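Local coordinates for protein oxalate biosynthetic component 1 (Burkholderia thailandensis, PDB 5IKY) that produces oxalate as a bifunctional enzyme of quorum sensing-dependent oxalogenesis, joining an alpha/beta serine hydrolase activity to an additional lyase activity, at residues A547-L558 against A720-L729; L561-E572 against L682-L690. All coordinates share one frame; numbering follows the deposited sequence.

Contact 1: residues A547-L558 against A720-L729; sequences ADERLVSADTIL and ALLYHALREL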
loop_
_atom_site.group_PDB
_atom_site.type_symbol
_atom_site.label_atom_id
_atom_site.label_comp_id
_atom_site.label_asym_id
_atom_site.label_seq_id
_atom_site.Cartn_x
_atom_site.Cartn_y
_atom_site.Cartn_z
ATOM N N ALA A 547 12.070 -28.038 13.696
ATOM C CA ALA A 547 11.609 -26.915 14.505
ATOM C C ALA A 547 11.436 -27.311 15.970
ATOM O O ALA A 547 10.983 -26.511 16.788
ATOM C CB ALA A 547 10.306 -26.366 13.948
ATOM N N ASP A 548 11.799 -28.547 16.295
ATOM C CA ASP A 548 11.703 -29.040 17.663
ATOM C C ASP A 548 12.899 -28.580 18.492
ATOM O O ASP A 548 14.047 -28.842 18.138
ATOM C CB ASP A 548 11.606 -30.566 17.676
ATOM C CG ASP A 548 10.987 -31.102 18.952
ATOM O OD1 ASP A 548 11.182 -30.485 20.021
ATOM O OD2 ASP A 548 10.301 -32.144 18.886
ATOM N N GLU A 549 12.620 -27.898 19.598
ATOM C CA GLU A 549 13.667 -27.372 20.469
ATOM C C GLU A 549 14.470 -28.484 21.140
ATOM O O GLU A 549 15.584 -28.261 21.612
ATOM C CB GLU A 549 13.061 -26.451 21.531
ATOM C CG GLU A 549 11.841 -27.018 22.239
ATOM C CD GLU A 549 11.208 -26.022 23.192
ATOM O OE1 GLU A 549 9.988 -26.127 23.442
ATOM O OE2 GLU A 549 11.929 -25.134 23.694
ATOM N N ARG A 550 13.897 -29.682 21.179
ATOM C CA ARG A 550 14.555 -30.826 21.797
ATOM C C ARG A 550 15.597 -31.446 20.872
ATOM O O ARG A 550 16.432 -32.236 21.312
ATOM C CB ARG A 550 13.520 -31.885 22.194
ATOM C CG ARG A 550 12.684 -31.526 23.411
ATOM C CD ARG A 550 11.558 -32.529 23.639
ATOM N NE ARG A 550 10.317 -32.128 22.977
ATOM C CZ ARG A 550 9.831 -32.699 21.878
ATOM N NH1 ARG A 550 10.479 -33.705 21.307
ATOM N NH2 ARG A 550 8.694 -32.262 21.351
ATOM N N LEU A 551 15.552 -31.081 19.594
ATOM C CA LEU A 551 16.372 -31.748 18.587
ATOM C C LEU A 551 17.447 -30.860 17.971
ATOM O O LEU A 551 18.159 -31.288 17.063
ATOM C CB LEU A 551 15.483 -32.300 17.470
ATOM C CG LEU A 551 14.386 -33.284 17.883
ATOM C CD1 LEU A 551 13.722 -33.879 16.650
ATOM C CD2 LEU A 551 14.959 -34.376 18.766
ATOM N N VAL A 552 17.567 -29.629 18.455
ATOM C CA VAL A 552 18.554 -28.705 17.908
ATOM C C VAL A 552 18.960 -27.652 18.942
ATOM O O VAL A 552 18.142 -27.207 19.751
ATOM C CB VAL A 552 18.025 -28.020 16.622
ATOM C CG1 VAL A 552 16.864 -27.092 16.942
ATOM C CG2 VAL A 552 19.138 -27.270 15.907
ATOM N N SER A 553 20.236 -27.276 18.927
ATOM C CA SER A 553 20.764 -26.307 19.881
ATOM C C SER A 553 20.890 -24.930 19.251
ATOM O O SER A 553 20.963 -24.803 18.028
ATOM C CB SER A 553 22.127 -26.757 20.408
ATOM O OG SER A 553 23.116 -26.652 19.400
ATOM N N ALA A 554 20.926 -23.903 20.093
ATOM C CA ALA A 554 21.075 -22.531 19.620
ATOM C C ALA A 554 22.442 -22.313 18.974
ATOM O O ALA A 554 22.563 -21.574 17.995
ATOM C CB ALA A 554 20.868 -21.558 20.759
ATOM N N ASP A 555 23.465 -22.960 19.523
ATOM C CA ASP A 555 24.813 -22.867 18.972
ATOM C C ASP A 555 24.864 -23.375 17.535
ATOM O O ASP A 555 25.526 -22.784 16.682
ATOM C CB ASP A 555 25.803 -23.648 19.837
ATOM C CG ASP A 555 26.150 -22.922 21.121
ATOM O OD1 ASP A 555 25.954 -21.688 21.179
ATOM O OD2 ASP A 555 26.621 -23.583 22.071
ATOM N N THR A 556 24.158 -24.472 17.274
ATOM C CA THR A 556 24.100 -25.041 15.933
ATOM C C THR A 556 23.379 -24.093 14.979
ATOM O O THR A 556 23.827 -23.868 13.854
ATOM C CB THR A 556 23.397 -26.413 15.933
ATOM O OG1 THR A 556 24.080 -27.300 16.826
ATOM C CG2 THR A 556 23.392 -27.014 14.538
ATOM N N ILE A 557 22.265 -23.532 15.439
ATOM C CA ILE A 557 21.501 -22.574 14.646
ATOM C C ILE A 557 22.335 -21.334 14.334
ATOM O O ILE A 557 22.399 -20.889 13.187
ATOM C CB ILE A 557 20.211 -22.150 15.370
ATOM C CG1 ILE A 557 19.320 -23.368 15.624
ATOM C CG2 ILE A 557 19.463 -21.104 14.563
ATOM C CD1 ILE A 557 18.071 -23.056 16.422
ATOM N N LEU A 558 22.974 -20.786 15.363
ATOM C CA LEU A 558 23.836 -19.619 15.204
ATOM C C LEU A 558 25.002 -19.911 14.267
ATOM O O LEU A 558 25.424 -19.048 13.499
ATOM C CB LEU A 558 24.362 -19.151 16.562
ATOM C CG LEU A 558 23.356 -18.424 17.454
ATOM C CD1 LEU A 558 23.967 -18.111 18.810
ATOM C CD2 LEU A 558 22.870 -17.155 16.771
ATOM N N ALA A 720 10.599 -20.329 14.042
ATOM C CA ALA A 720 10.708 -21.088 15.284
ATOM C C ALA A 720 12.169 -21.272 15.684
ATOM O O ALA A 720 12.520 -21.170 16.859
ATOM C CB ALA A 720 10.023 -22.438 15.143
ATOM N N LEU A 721 13.013 -21.538 14.693
ATOM C CA LEU A 721 14.438 -21.743 14.924
ATOM C C LEU A 721 15.138 -20.442 15.298
ATOM O O LEU A 721 15.996 -20.421 16.181
ATOM C CB LEU A 721 15.097 -22.354 13.686
ATOM C CG LEU A 721 14.728 -23.811 13.403
ATOM C CD1 LEU A 721 15.267 -24.257 12.057
ATOM C CD2 LEU A 721 15.257 -24.695 14.514
ATOM N N LEU A 722 14.769 -19.361 14.620
ATOM C CA LEU A 722 15.354 -18.051 14.886
ATOM C C LEU A 722 15.053 -17.583 16.305
ATOM O O LEU A 722 15.939 -17.098 17.007
ATOM C CB LEU A 722 14.846 -17.022 13.877
ATOM C CG LEU A 722 15.377 -17.173 12.453
ATOM C CD1 LEU A 722 14.750 -16.138 11.529
ATOM C CD2 LEU A 722 16.889 -17.064 12.448
ATOM N N TYR A 723 13.800 -17.730 16.724
ATOM C CA TYR A 723 13.405 -17.340 18.074
ATOM C C TYR A 723 13.980 -18.288 19.119
ATOM O O TYR A 723 14.160 -17.909 20.274
ATOM C CB TYR A 723 11.883 -17.277 18.197
ATOM C CG TYR A 723 11.311 -15.940 17.787
ATOM C CD1 TYR A 723 11.627 -14.788 18.496
ATOM C CD2 TYR A 723 10.461 -15.827 16.694
ATOM C CE1 TYR A 723 11.118 -13.560 18.127
ATOM C CE2 TYR A 723 9.941 -14.601 16.319
ATOM C CZ TYR A 723 10.272 -13.471 17.042
ATOM O OH TYR A 723 9.762 -12.246 16.682
ATOM N N HIS A 724 14.262 -19.521 18.710
ATOM C CA HIS A 724 14.917 -20.485 19.585
ATOM C C HIS A 724 16.292 -19.970 19.995
ATOM O O HIS A 724 16.627 -19.935 21.179
ATOM C CB HIS A 724 15.040 -21.843 18.892
ATOM C CG HIS A 724 15.580 -22.929 19.770
ATOM N ND1 HIS A 724 16.886 -22.955 20.209
ATOM C CD2 HIS A 724 14.989 -24.034 20.281
ATOM C CE1 HIS A 724 17.074 -24.027 20.960
ATOM N NE2 HIS A 724 15.940 -24.699 21.018
ATOM N N ALA A 725 17.083 -19.568 19.004
ATOM C CA ALA A 725 18.405 -19.012 19.260
ATOM C C ALA A 725 18.290 -17.672 19.975
ATOM O O ALA A 725 19.118 -17.335 20.823
ATOM C CB ALA A 725 19.177 -18.857 17.958
ATOM N N LEU A 726 17.254 -16.915 19.629
ATOM C CA LEU A 726 17.020 -15.605 20.223
ATOM C C LEU A 726 16.655 -15.751 21.696
ATOM O O LEU A 726 17.039 -14.925 22.522
ATOM C CB LEU A 726 15.918 -14.861 19.465
ATOM C CG LEU A 726 15.953 -13.330 19.458
ATOM C CD1 LEU A 726 15.189 -12.795 18.258
ATOM C CD2 LEU A 726 15.380 -12.754 20.742
ATOM N N ARG A 727 15.915 -16.808 22.018
ATOM C CA ARG A 727 15.544 -17.090 23.399
ATOM C C ARG A 727 16.778 -17.399 24.238
ATOM O O ARG A 727 16.951 -16.859 25.329
ATOM C CB ARG A 727 14.560 -18.261 23.470
ATOM C CG ARG A 727 14.191 -18.677 24.888
ATOM C CD ARG A 727 13.780 -20.141 24.944
ATOM N NE ARG A 727 14.707 -20.984 24.191
ATOM C CZ ARG A 727 15.919 -21.332 24.612
ATOM N NH1 ARG A 727 16.691 -22.099 23.855
ATOM N NH2 ARG A 727 16.364 -20.914 25.790
ATOM N N GLU A 728 17.629 -18.273 23.712
ATOM C CA GLU A 728 18.852 -18.687 24.393
ATOM C C GLU A 728 19.763 -17.505 24.711
ATOM O O GLU A 728 20.260 -17.377 25.830
ATOM C CB GLU A 728 19.608 -19.705 23.541
ATOM C CG GLU A 728 21.013 -20.013 24.031
ATOM C CD GLU A 728 21.072 -21.259 24.886
ATOM O OE1 GLU A 728 19.998 -21.769 25.271
ATOM O OE2 GLU A 728 22.192 -21.733 25.170
ATOM N N LEU A 729 19.977 -16.643 23.721
ATOM C CA LEU A 729 20.881 -15.509 23.875
ATOM C C LEU A 729 20.318 -14.443 24.813
ATOM O O LEU A 729 21.068 -13.776 25.525
ATOM C CB LEU A 729 21.195 -14.890 22.512
ATOM C CG LEU A 729 22.055 -15.729 21.564
ATOM C CD1 LEU A 729 22.234 -15.016 20.238
ATOM C CD2 LEU A 729 23.404 -16.035 22.193
#

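Contact 2: residues L561-E572 against L682-L690; sequences LHPIVDTYRKIE and LPLRCLEYL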
loop_
_atom_site.group_PDB
_atom_site.type_symbol
_atom_site.label_atom_id
_atom_site.label_comp_id
_atom_site.label_asym_id
_atom_site.label_seq_id
_atom_site.Cartn_x
_atom_site.Cartn_y
_atom_site.Cartn_z
ATOM N N LEU A 561 24.037 -19.692 10.635
ATOM C CA LEU A 561 23.689 -18.343 10.191
ATOM C C LEU A 561 24.904 -17.427 10.098
ATOM O O LEU A 561 24.763 -16.217 9.913
ATOM C CB LEU A 561 22.662 -17.716 11.136
ATOM C CG LEU A 561 21.296 -18.387 11.241
ATOM C CD1 LEU A 561 20.455 -17.677 12.284
ATOM C CD2 LEU A 561 20.594 -18.397 9.893
ATOM N N HIS A 562 26.092 -18.005 10.230
ATOM C CA HIS A 562 27.326 -17.222 10.284
ATOM C C HIS A 562 27.521 -16.267 9.093
ATOM O O HIS A 562 27.847 -15.099 9.301
ATOM C CB HIS A 562 28.537 -18.152 10.409
ATOM C CG HIS A 562 29.787 -17.454 10.843
ATOM N ND1 HIS A 562 30.005 -17.060 12.147
ATOM C CD2 HIS A 562 30.884 -17.072 10.147
ATOM C CE1 HIS A 562 31.183 -16.470 12.235
ATOM N NE2 HIS A 562 31.737 -16.465 11.036
ATOM N N PRO A 563 27.325 -16.746 7.845
ATOM C CA PRO A 563 27.529 -15.789 6.747
ATOM C C PRO A 563 26.485 -14.676 6.718
ATOM O O PRO A 563 26.740 -13.595 6.191
ATOM C CB PRO A 563 27.425 -16.667 5.493
ATOM C CG PRO A 563 26.623 -17.841 5.916
ATOM C CD PRO A 563 27.016 -18.096 7.338
ATOM N N ILE A 564 25.316 -14.946 7.285
ATOM C CA ILE A 564 24.235 -13.969 7.314
ATOM C C ILE A 564 24.464 -12.916 8.391
ATOM O O ILE A 564 24.168 -11.733 8.195
ATOM C CB ILE A 564 22.888 -14.662 7.530
ATOM C CG1 ILE A 564 22.524 -15.439 6.272
ATOM C CG2 ILE A 564 21.809 -13.650 7.901
ATOM C CD1 ILE A 564 21.236 -16.120 6.361
ATOM N N VAL A 565 25.008 -13.352 9.520
ATOM C CA VAL A 565 25.414 -12.431 10.570
ATOM C C VAL A 565 26.418 -11.426 10.016
ATOM O O VAL A 565 26.336 -10.230 10.298
ATOM C CB VAL A 565 26.021 -13.178 11.770
ATOM C CG1 VAL A 565 26.560 -12.197 12.804
ATOM C CG2 VAL A 565 24.981 -14.099 12.390
ATOM N N ASP A 566 27.349 -11.915 9.201
ATOM C CA ASP A 566 28.351 -11.047 8.595
ATOM C C ASP A 566 27.692 -10.040 7.660
ATOM O O ASP A 566 28.054 -8.862 7.648
ATOM C CB ASP A 566 29.398 -11.865 7.841
ATOM C CG ASP A 566 30.628 -11.048 7.486
ATOM O OD1 ASP A 566 31.468 -10.820 8.381
ATOM O OD2 ASP A 566 30.752 -10.632 6.314
ATOM N N THR A 567 26.720 -10.510 6.883
ATOM C CA THR A 567 25.956 -9.638 5.998
ATOM C C THR A 567 25.264 -8.531 6.791
ATOM O O THR A 567 25.288 -7.364 6.397
ATOM C CB THR A 567 24.900 -10.424 5.197
ATOM O OG1 THR A 567 25.548 -11.372 4.341
ATOM C CG2 THR A 567 24.057 -9.479 4.354
ATOM N N TYR A 568 24.661 -8.902 7.916
ATOM C CA TYR A 568 23.981 -7.932 8.768
ATOM C C TYR A 568 24.960 -6.943 9.392
ATOM O O TYR A 568 24.665 -5.753 9.493
ATOM C CB TYR A 568 23.190 -8.633 9.876
ATOM C CG TYR A 568 22.706 -7.674 10.938
ATOM C CD1 TYR A 568 21.633 -6.827 10.694
ATOM C CD2 TYR A 568 23.329 -7.602 12.178
ATOM C CE1 TYR A 568 21.191 -5.938 11.653
ATOM C CE2 TYR A 568 22.893 -6.715 13.147
ATOM C CZ TYR A 568 21.822 -5.887 12.876
ATOM O OH TYR A 568 21.375 -5.003 13.829
ATOM N N ARG A 569 26.114 -7.446 9.818
ATOM C CA ARG A 569 27.130 -6.614 10.457
ATOM C C ARG A 569 27.541 -5.440 9.570
ATOM O O ARG A 569 27.771 -4.334 10.058
ATOM C CB ARG A 569 28.357 -7.452 10.813
ATOM C CG ARG A 569 29.456 -6.671 11.514
ATOM C CD ARG A 569 30.761 -7.448 11.527
ATOM N NE ARG A 569 31.177 -7.838 10.182
ATOM C CZ ARG A 569 31.823 -7.041 9.337
ATOM N NH1 ARG A 569 32.131 -5.800 9.694
ATOM N NH2 ARG A 569 32.162 -7.482 8.133
ATOM N N LYS A 570 27.625 -5.688 8.266
ATOM C CA LYS A 570 27.985 -4.646 7.311
ATOM C C LYS A 570 26.896 -3.580 7.230
ATOM O O LYS A 570 27.188 -2.390 7.103
ATOM C CB LYS A 570 28.243 -5.251 5.929
ATOM C CG LYS A 570 29.567 -5.992 5.823
ATOM C CD LYS A 570 29.500 -7.099 4.784
ATOM C CE LYS A 570 30.883 -7.644 4.472
ATOM N NZ LYS A 570 30.820 -8.798 3.532
ATOM N N ILE A 571 25.642 -4.013 7.304
ATOM C CA ILE A 571 24.513 -3.090 7.330
ATOM C C ILE A 571 24.554 -2.231 8.590
ATOM O O ILE A 571 24.353 -1.018 8.539
ATOM C CB ILE A 571 23.167 -3.839 7.268
ATOM C CG1 ILE A 571 23.069 -4.657 5.980
ATOM C CG2 ILE A 571 22.002 -2.862 7.373
ATOM C CD1 ILE A 571 21.792 -5.462 5.869
ATOM N N GLU A 572 24.826 -2.873 9.720
ATOM C CA GLU A 572 24.870 -2.184 11.003
ATOM C C GLU A 572 26.019 -1.179 11.048
ATOM O O GLU A 572 25.901 -0.118 11.663
ATOM C CB GLU A 572 25.000 -3.196 12.144
ATOM C CG GLU A 572 24.546 -2.673 13.495
ATOM C CD GLU A 572 24.599 -3.733 14.578
ATOM O OE1 GLU A 572 23.522 -4.162 15.040
ATOM O OE2 GLU A 572 25.714 -4.135 14.969
ATOM N N LEU A 682 26.524 -9.198 18.846
ATOM C CA LEU A 682 26.217 -9.067 17.421
ATOM C C LEU A 682 25.214 -10.108 16.882
ATOM O O LEU A 682 24.248 -9.728 16.219
ATOM C CB LEU A 682 27.514 -9.117 16.602
ATOM C CG LEU A 682 27.396 -9.099 15.076
ATOM C CD1 LEU A 682 26.720 -7.824 14.600
ATOM C CD2 LEU A 682 28.769 -9.255 14.436
ATOM N N PRO A 683 25.424 -11.413 17.161
ATOM C CA PRO A 683 24.469 -12.381 16.600
ATOM C C PRO A 683 23.038 -12.203 17.109
ATOM O O PRO A 683 22.094 -12.499 16.377
ATOM C CB PRO A 683 25.030 -13.734 17.052
ATOM C CG PRO A 683 26.470 -13.480 17.316
ATOM C CD PRO A 683 26.518 -12.095 17.878
ATOM N N LEU A 684 22.882 -11.730 18.342
ATOM C CA LEU A 684 21.553 -11.487 18.890
ATOM C C LEU A 684 20.862 -10.351 18.139
ATOM O O LEU A 684 19.667 -10.422 17.851
ATOM C CB LEU A 684 21.632 -11.172 20.385
ATOM C CG LEU A 684 20.331 -10.770 21.087
ATOM C CD1 LEU A 684 19.212 -11.755 20.783
ATOM C CD2 LEU A 684 20.556 -10.677 22.587
ATOM N N ARG A 685 21.619 -9.308 17.816
ATOM C CA ARG A 685 21.069 -8.177 17.079
ATOM C C ARG A 685 20.692 -8.604 15.667
ATOM O O ARG A 685 19.728 -8.094 15.091
ATOM C CB ARG A 685 22.064 -7.012 17.041
ATOM C CG ARG A 685 22.482 -6.508 18.418
ATOM C CD ARG A 685 23.078 -5.105 18.353
ATOM N NE ARG A 685 24.275 -5.049 17.519
ATOM C CZ ARG A 685 25.509 -5.256 17.966
ATOM N NH1 ARG A 685 25.715 -5.539 19.245
ATOM N NH2 ARG A 685 26.538 -5.185 17.131
ATOM N N CYS A 686 21.450 -9.550 15.117
ATOM C CA CYS A 686 21.172 -10.071 13.784
ATOM C C CYS A 686 19.864 -10.849 13.769
ATOM O O CYS A 686 19.040 -10.676 12.869
ATOM C CB CYS A 686 22.314 -10.964 13.301
ATOM S SG CYS A 686 22.013 -11.738 11.689
ATOM N N LEU A 687 19.687 -11.708 14.770
ATOM C CA LEU A 687 18.467 -12.498 14.904
ATOM C C LEU A 687 17.243 -11.599 15.011
ATOM O O LEU A 687 16.212 -11.863 14.391
ATOM C CB LEU A 687 18.549 -13.415 16.126
ATOM C CG LEU A 687 19.550 -14.570 16.058
ATOM C CD1 LEU A 687 19.681 -15.237 17.417
ATOM C CD2 LEU A 687 19.131 -15.577 15.005
ATOM N N GLU A 688 17.368 -10.536 15.802
ATOM C CA GLU A 688 16.281 -9.580 15.985
ATOM C C GLU A 688 15.935 -8.899 14.669
ATOM O O GLU A 688 14.772 -8.611 14.395
ATOM C CB GLU A 688 16.650 -8.530 17.038
ATOM C CG GLU A 688 16.634 -9.043 18.470
ATOM C CD GLU A 688 16.781 -7.927 19.489
ATOM O OE1 GLU A 688 17.162 -6.805 19.095
ATOM O OE2 GLU A 688 16.511 -8.173 20.685
ATOM N N TYR A 689 16.956 -8.648 13.858
ATOM C CA TYR A 689 16.763 -8.060 12.542
ATOM C C TYR A 689 16.029 -9.025 11.616
ATOM O O TYR A 689 15.064 -8.648 10.952
ATOM C CB TYR A 689 18.112 -7.658 11.938
ATOM C CG TYR A 689 18.054 -7.293 10.470
ATOM C CD1 TYR A 689 17.444 -6.119 10.051
ATOM C CD2 TYR A 689 18.622 -8.117 9.507
ATOM C CE1 TYR A 689 17.391 -5.780 8.711
ATOM C CE2 TYR A 689 18.576 -7.786 8.166
ATOM C CZ TYR A 689 17.960 -6.617 7.775
ATOM O OH TYR A 689 17.912 -6.283 6.443
ATOM N N LEU A 690 16.485 -10.275 11.588
ATOM C CA LEU A 690 15.917 -11.286 10.700
ATOM C C LEU A 690 14.424 -11.514 10.928
ATOM O O LEU A 690 13.651 -11.562 9.974
ATOM C CB LEU A 690 16.666 -12.610 10.856
ATOM C CG LEU A 690 18.050 -12.683 10.210
ATOM C CD1 LEU A 690 18.726 -14.001 10.553
ATOM C CD2 LEU A 690 17.947 -12.505 8.703
#

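Contact 1: residues A547-L558 against A720-L729
His724 swings its ring toward Glu549 because CG lies anti to the backbone N (chi1 -174°), while Ile557, with CG1 anti to its carbonyl carbon (chi1 -60°) and CD1 extended beyond it, sends that methyl to the backbone of Leu721. These torsions direct one side chain from helix 720-729 to the loop and the other from helix 554-558 to the opposing helix. The imidazole meets Glu549 at its edge, near the ring plane, where CB of Glu549 stands 3.3 Å from CD2 of His724. Ile557 CD1 comes to 3.4 Å from the carbonyl O of Leu721 and also packs on CD2 of that leucine. Val552 CG1 meets the same CD2 from the loop, the Val552 and Leu721 side chains crossing at about a right angle. Where the helices come nearest, small residues permit the approach: the CA atoms of Ala554 and Ala725 are 4.4 Å apart, and Ala554 CB rests 3.6 Å from CB of Glu728. Farther along, Leu558 and Leu729 reach tip to tip, CD1 to CD1 at 3.8 Å. No hydrogen bond spans the segments, so this is plain packing of a helix and its preceding loop on a second helix in the cap domain region, with the helix axes 8.9 Å apart at closest and their directions 119° from each other. Helix 849-860 adjoins the same region, its His854 meeting the His724 ring edge-to-face, and helix 682-690 packs its Leu687 against Leu558, Ala725 and Leu729.

Contact 2: residues L561-E572 against L682-L690
Tyr568 lies against Cys686 in a knobs-into-holes packing of two helices that cross almost perpendicularly in the cap domain region, 88° between their directions. The knob is the Tyr568 ring, lodged among Leu682, Arg685, Cys686 and Tyr689; in return Leu682 is seated among Val565, Tyr568, Arg569 and Glu572. A CH-pi contact covers one ring face, with Cys686 CA 3.9 Å from the Tyr568 centroid, whereas Leu682 CD1 comes to the ring edge. The Tyr689 ring lies obliquely to that of Tyr568, its CD2 3.5 Å from Tyr568 CD1. Cys686 SG, turned anti to its backbone N (chi1 177°), stands obliquely to the Tyr568 ring, 5.0 Å from its centroid, while reaching Val565 CA at 3.6 Å, so this one residue packs on both the ring and the helix backbone. Toward the start of helix 562-572 the packing is aliphatic: Leu561 CD1 touches Leu687 CD2, and Ile564 CG2 touches both methyls of Leu690, each at 4.1 Å.

The same interface has a polar end, where Tyr568 OH and Arg685 both bond to Glu572. Arg685 grips the carboxylate side-on, NE to OE1 at 2.7 Å (N-H...O 161°) and NH2 to OE2, with both acceptors near the guanidinium plane. Farther out, helix 530-541 backs Ile564 and Tyr689 through Leu534. Arg644 adds a salt bridge to Glu572 OE2, and this double pairing would probably stabilise the charged carboxylate. Glu572 OE1 is shared: Tyr568 OH donates to it at 2.6 Å from its anti side, and Arg685 NE arrives from the opposite face, on the syn side.

In the fold
Followed from the N terminus, the chain passes through 547-558 and, almost at once, 561-572, where helix 554-560 gives way to helix 562-579. It then travels through 109 residues, partly helical and without strands, before helix 682-690 returns to close contact 2. Only later does helix 715-734 come back to close contact 1, so the loop of contact 2 lies wholly within that of contact 1: the two nest and do not cross. Their centres are about 15 Å apart. Leu687 and Leu561 of contact 2 pack on Leu722, joining both junctions into a single helical cluster of the cap domain region.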